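Long-range contact in decapping nuclease RAI1 (Scheffersomyces stipitis, PDB 5ULJ), which removes the entire NAD cap from the 5' end of NAD-capped RNAs with the help of a divalent metal ion, and binds and stabilises the exoribonuclease RAT1: residues 77-82 against 212-217. Numbering follows the deposited sequence.
Sequences KIPEEK and NNYEQY. With 0WD ([[(2R,3S,4R,5R)-5-(3-aminocarbonyl-4H-pyridin-1-yl)-3,4-bis(oxidanyl)oxolan-2-yl]methoxy-oxidanyl-phosphoryl] [(2R,3S,4R,5R)-5-(6-aminopurin-9-yl)-4-oxidanyl-3-phosphonooxy-oxolan-2-yl]methyl hydrogen phosphate), chain F.
Lys77 meets Asn213 with the aliphatic part of its side chain, CG lying 3.8 Å from Asn213 ND2, while its carbonyl O accepts a hydrogen bond from a water that also binds Tyr214 OH. A long, flexible lysine suits this exposed position, since its methylenes can lie against the amide while the chain bends on toward the ammonium group.

Ile78 makes the largest contribution on its segment. Its backbone N donates to Asn213 OD1 at 2.8 Å, an almost straight bond (164°) that lies in the carbonyl plane and uses a lone pair. Asn213 can reach it because its CG stands between its own backbone N and carbonyl carbon (chi1 65°), which carries the short amide across to the backbone of Ile78. The side chain of Ile78 then covers the phenol of Tyr214: CB sits over the ring centre, 3.7 Å from the centroid, in a CH-pi contact, and CG1 reaches CE2 at 3.8 Å. Beta-branching lets the residue serve two partners, for CG2 packs against the Asn213 amide, 3.5 Å from ND2.

Pro79 rests its ring CD beside the phenol oxygen, 3.6 Å from Tyr214 OH, a rigid carbon surface with no N-H of its own to satisfy there. Glu80 brings OE2 only loosely toward Asn213 ND2, its carboxylate being held through OE1 by Asn83 of the nucleotide pocket.

On the facing segment, Asn212 OD1 accepts from Glu215 N in an Asx motif, shaping the turn that leads into strand 216-225. With alanine at Tyr214, the face under Ile78 CB would be gone, and the water held by Lys77 O is likely to lose its phenol partner. One directed bond from a backbone N-H to an amide oxygen probably fixes how the two segments line up, and a broad aromatic face fills in beside it, joining the loop before helix 88-101 to the start of the strand that brings Gln216 to the bound NADP analogue.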
ATOM      1  N   LYS A  77     -18.644  -1.506  -5.475  1.00 31.24           N
ATOM      2  CA  LYS A  77     -17.698  -2.127  -4.561  1.00 32.64           C
ATOM      3  C   LYS A  77     -17.294  -3.521  -5.026  1.00 33.49           C
ATOM      4  O   LYS A  77     -18.146  -4.368  -5.290  1.00 37.90           O
ATOM      5  CB  LYS A  77     -18.290  -2.198  -3.152  1.00 39.48           C
ATOM      6  CG  LYS A  77     -17.337  -1.763  -2.051  1.00 38.56           C
ATOM      7  CD  LYS A  77     -18.030  -1.732  -0.697  1.00 44.77           C
ATOM      8  CE  LYS A  77     -18.133  -3.122  -0.092  1.00 47.07           C
ATOM      9  NZ  LYS A  77     -16.806  -3.633   0.354  1.00 47.74           N
ATOM     10  N   ILE A  78     -15.990  -3.752  -5.129  1.00 29.89           N
ATOM     11  CA  ILE A  78     -15.492  -5.074  -5.477  1.00 34.88           C
ATOM     12  C   ILE A  78     -15.608  -5.991  -4.262  1.00 37.59           C
ATOM     13  O   ILE A  78     -15.308  -5.585  -3.138  1.00 45.37           O
ATOM     14  CB  ILE A  78     -14.026  -5.027  -5.988  1.00 34.08           C
ATOM     15  CG1 ILE A  78     -13.592  -6.397  -6.520  1.00 38.76           C
ATOM     16  CG2 ILE A  78     -13.072  -4.522  -4.908  1.00 32.06           C
ATOM     17  CD1 ILE A  78     -12.250  -6.388  -7.217  1.00 31.60           C
ATOM     18  N   PRO A  79     -16.093  -7.220  -4.478  1.00 45.36           N
ATOM     19  CA  PRO A  79     -16.123  -8.198  -3.389  1.00 47.99           C
ATOM     20  C   PRO A  79     -14.704  -8.502  -2.911  1.00 50.97           C
ATOM     21  O   PRO A  79     -13.824  -8.746  -3.738  1.00 49.20           O
ATOM     22  CB  PRO A  79     -16.779  -9.422  -4.033  1.00 46.97           C
ATOM     23  CG  PRO A  79     -17.569  -8.874  -5.172  1.00 47.80           C
ATOM     24  CD  PRO A  79     -16.764  -7.722  -5.690  1.00 41.98           C
ATOM     25  N   GLU A  80     -14.485  -8.485  -1.599  1.00 50.55           N
ATOM     26  CA  GLU A  80     -13.135  -8.584  -1.043  1.00 56.25           C
ATOM     27  C   GLU A  80     -12.523  -9.975  -1.202  1.00 54.32           C
ATOM     28  O   GLU A  80     -11.431 -10.242  -0.698  1.00 57.23           O
ATOM     29  CB  GLU A  80     -13.140  -8.184   0.434  1.00 50.41           C
ATOM     30  CG  GLU A  80     -13.175  -6.676   0.668  1.00 59.47           C
ATOM     31  CD  GLU A  80     -12.248  -5.907  -0.259  1.00 55.44           C
ATOM     32  OE1 GLU A  80     -11.077  -6.317  -0.419  1.00 60.42           O
ATOM     33  OE2 GLU A  80     -12.694  -4.893  -0.835  1.00 59.38           O
ATOM     34  N   GLU A  81     -13.229 -10.853  -1.902  1.00 53.94           N
ATOM     35  CA  GLU A  81     -12.705 -12.161  -2.265  1.00 56.34           C
ATOM     36  C   GLU A  81     -11.665 -12.030  -3.372  1.00 51.98           C
ATOM     37  O   GLU A  81     -10.698 -12.788  -3.428  1.00 45.66           O
ATOM     38  CB  GLU A  81     -13.842 -13.073  -2.730  1.00 56.14           C
ATOM     39  CG  GLU A  81     -15.024 -12.284  -3.261  1.00 60.66           C
ATOM     40  CD  GLU A  81     -16.156 -13.148  -3.772  1.00 63.31           C
ATOM     41  OE1 GLU A  81     -15.909 -14.317  -4.135  1.00 72.38           O
ATOM     42  OE2 GLU A  81     -17.299 -12.649  -3.824  1.00 63.00           O
ATOM     43  N   LYS A  82     -11.873 -11.052  -4.247  1.00 49.73           N
ATOM     44  CA  LYS A  82     -11.120 -10.957  -5.493  1.00 50.29           C
ATOM     45  C   LYS A  82     -10.074  -9.845  -5.500  1.00 46.58           C
ATOM     46  O   LYS A  82      -9.493  -9.546  -6.542  1.00 43.10           O
ATOM     47  CB  LYS A  82     -12.085 -10.733  -6.658  1.00 48.40           C
ATOM     48  CG  LYS A  82     -13.425 -11.428  -6.498  1.00 53.53           C
ATOM     49  CD  LYS A  82     -14.409 -10.955  -7.552  1.00 55.23           C
ATOM     50  CE  LYS A  82     -14.512 -11.928  -8.714  1.00 55.18           C
ATOM     51  NZ  LYS A  82     -15.507 -13.000  -8.437  1.00 54.94           N
ATOM     52  N   ASN A 212     -15.900   3.996  -7.378  1.00 21.79           N
ATOM     53  CA  ASN A 212     -15.625   2.575  -7.220  1.00 22.58           C
ATOM     54  C   ASN A 212     -14.293   2.300  -6.540  1.00 23.89           C
ATOM     55  O   ASN A 212     -13.472   3.201  -6.371  1.00 24.64           O
ATOM     56  CB  ASN A 212     -15.643   1.890  -8.586  1.00 23.99           C
ATOM     57  CG  ASN A 212     -14.448   2.271  -9.439  1.00 24.61           C
ATOM     58  OD1 ASN A 212     -13.484   1.517  -9.549  1.00 24.96           O
ATOM     59  ND2 ASN A 212     -14.503   3.457 -10.039  1.00 26.49           N
ATOM     60  N   ASN A 213     -14.086   1.045  -6.153  1.00 20.17           N
ATOM     61  CA  ASN A 213     -12.790   0.610  -5.650  1.00 23.90           C
ATOM     62  C   ASN A 213     -12.231  -0.514  -6.518  1.00 23.26           C
ATOM     63  O   ASN A 213     -11.402  -1.307  -6.073  1.00 23.36           O
ATOM     64  CB  ASN A 213     -12.890   0.169  -4.186  1.00 25.44           C
ATOM     65  CG  ASN A 213     -13.752  -1.065  -3.999  1.00 31.15           C
ATOM     66  OD1 ASN A 213     -14.567  -1.406  -4.854  1.00 28.61           O
ATOM     67  ND2 ASN A 213     -13.575  -1.739  -2.869  1.00 32.94           N
ATOM     68  N   TYR A 214     -12.700  -0.572  -7.762  1.00 22.43           N
ATOM     69  CA  TYR A 214     -12.184  -1.516  -8.747  1.00 24.88           C
ATOM     70  C   TYR A 214     -10.880  -1.008  -9.350  1.00 22.51           C
ATOM     71  O   TYR A 214      -9.904  -1.750  -9.461  1.00 21.83           O
ATOM     72  CB  TYR A 214     -13.206  -1.754  -9.860  1.00 22.51           C
ATOM     73  CG  TYR A 214     -14.206  -2.848  -9.570  1.00 23.40           C
ATOM     74  CD1 TYR A 214     -15.344  -2.594  -8.817  1.00 29.11           C
ATOM     75  CD2 TYR A 214     -14.016  -4.134 -10.058  1.00 30.47           C
ATOM     76  CE1 TYR A 214     -16.262  -3.591  -8.553  1.00 30.07           C
ATOM     77  CE2 TYR A 214     -14.929  -5.139  -9.799  1.00 31.59           C
ATOM     78  CZ  TYR A 214     -16.050  -4.861  -9.046  1.00 36.18           C
ATOM     79  OH  TYR A 214     -16.962  -5.858  -8.785  1.00 41.63           O
ATOM     80  N   GLU A 215     -10.882   0.262  -9.744  1.00 23.21           N
ATOM     81  CA  GLU A 215      -9.724   0.882 -10.377  1.00 26.10           C
ATOM     82  C   GLU A 215      -8.514   0.907  -9.451  1.00 27.70           C
ATOM     83  O   GLU A 215      -8.542   1.527  -8.389  1.00 28.85           O
ATOM     84  CB  GLU A 215     -10.059   2.306 -10.831  1.00 26.04           C
ATOM     85  CG  GLU A 215     -11.069   2.375 -11.963  1.00 24.10           C
ATOM     86  CD  GLU A 215     -11.409   3.800 -12.355  1.00 31.94           C
ATOM     87  OE1 GLU A 215     -11.679   4.619 -11.451  1.00 32.56           O
ATOM     88  OE2 GLU A 215     -11.403   4.102 -13.567  1.00 38.77           O
ATOM     89  N   GLN A 216      -7.455   0.222  -9.864  1.00 23.24           N
ATOM     90  CA  GLN A 216      -6.218   0.178  -9.096  1.00 27.68           C
ATOM     91  C   GLN A 216      -5.010   0.270 -10.020  1.00 26.07           C
ATOM     92  O   GLN A 216      -4.753  -0.639 -10.807  1.00 24.83           O
ATOM     93  CB  GLN A 216      -6.144  -1.105  -8.263  1.00 28.29           C
ATOM     94  CG  GLN A 216      -7.163  -1.185  -7.136  1.00 28.22           C
ATOM     95  CD  GLN A 216      -6.772  -0.344  -5.936  1.00 39.30           C
ATOM     96  OE1 GLN A 216      -7.057   0.853  -5.882  1.00 42.39           O
ATOM     97  NE2 GLN A 216      -6.114  -0.968  -4.967  1.00 39.17           N
ATOM     98  N   TYR A 217      -4.281   1.377  -9.929  1.00 21.60           N
ATOM     99  CA  TYR A 217      -3.051   1.547 -10.693  1.00 20.61           C
ATOM    100  C   TYR A 217      -1.862   1.138  -9.833  1.00 19.77           C
ATOM    101  O   TYR A 217      -1.530   1.813  -8.859  1.00 20.23           O
ATOM    102  CB  TYR A 217      -2.899   2.995 -11.169  1.00 18.29           C
ATOM    103  CG  TYR A 217      -1.630   3.266 -11.946  1.00 24.05           C
ATOM    104  CD1 TYR A 217      -1.567   3.032 -13.315  1.00 25.04           C
ATOM    105  CD2 TYR A 217      -0.498   3.764 -11.315  1.00 24.99           C
ATOM    106  CE1 TYR A 217      -0.408   3.281 -14.030  1.00 24.40           C
ATOM    107  CE2 TYR A 217       0.663   4.016 -12.022  1.00 27.48           C
ATOM    108  CZ  TYR A 217       0.703   3.774 -13.379  1.00 25.98           C
ATOM    109  OH  TYR A 217       1.859   4.025 -14.082  1.00 25.01           O
TER
HETATM  110  C1M 0WD F 402      -4.189  -5.459  -3.228  1.00 40.79           C
HETATM  111  C2M 0WD F 402      -4.214  -4.679  -1.944  1.00 45.38           C
HETATM  112  O2M 0WD F 402      -5.126  -5.274  -1.008  1.00 51.95           O
HETATM  113  C3M 0WD F 402      -4.787  -3.418  -2.510  1.00 48.03           C
HETATM  114  O3M 0WD F 402      -6.103  -3.717  -2.983  1.00 44.15           O
HETATM  115  O4M 0WD F 402      -3.384  -4.576  -4.036  1.00 47.57           O
HETATM  116  C4M 0WD F 402      -3.862  -3.229  -3.718  1.00 42.93           C
HETATM  117  C5M 0WD F 402      -2.678  -2.295  -3.418  1.00 41.78           C
HETATM  118  O5M 0WD F 402      -1.707  -2.903  -2.561  1.00 35.97           O
HETATM  119  PN  0WD F 402      -0.911  -1.967  -1.518  1.00 35.62           P
HETATM  120  O1N 0WD F 402      -0.797  -0.789  -2.407  1.00 24.38           O
HETATM  121  O2N 0WD F 402       0.216  -2.860  -1.170  1.00 24.82           O
HETATM  122  O3P 0WD F 402      -1.959  -1.710  -0.327  1.00 39.10           O
HETATM  123  PA  0WD F 402      -2.047  -0.433   0.635  1.00 35.96           P
HETATM  124  O1A 0WD F 402      -2.623  -0.860   1.927  1.00 41.94           O
HETATM  125  O2A 0WD F 402      -0.754   0.284   0.614  1.00 27.11           O
HETATM  126  O5B 0WD F 402      -3.143   0.467  -0.134  1.00 41.52           O
HETATM  127  C5B 0WD F 402      -4.463   0.595   0.399  1.00 50.68           C
HETATM  128  C4B 0WD F 402      -5.476   0.702  -0.746  1.00 51.13           C
HETATM  129  C3B 0WD F 402      -6.597   1.648  -0.407  1.00 53.06           C
HETATM  130  O3B 0WD F 402      -6.139   3.013  -0.357  1.00 61.09           O
HETATM  131  P2' 0WD F 402      -5.897   3.745   1.035  1.00 61.09           P
HETATM  132  OP2 0WD F 402      -6.224   5.146   0.686  1.00 52.91           O
HETATM  133  OP1 0WD F 402      -6.861   3.105   1.940  1.00 59.12           O
HETATM  134  OP3 0WD F 402      -4.475   3.503   1.321  1.00 51.82           O
HETATM  135  O4B 0WD F 402      -6.217  -0.527  -0.922  1.00 51.87           O
HETATM  136  C1B 0WD F 402      -7.459  -0.122  -1.583  1.00 51.57           C
HETATM  137  C2B 0WD F 402      -7.383   1.400  -1.655  1.00 50.36           C
HETATM  138  O2B 0WD F 402      -6.589   1.780  -2.784  1.00 52.97           O
HETATM  139  O   HOH W   1     -19.669  -5.369  -7.282  1.00 47.64           O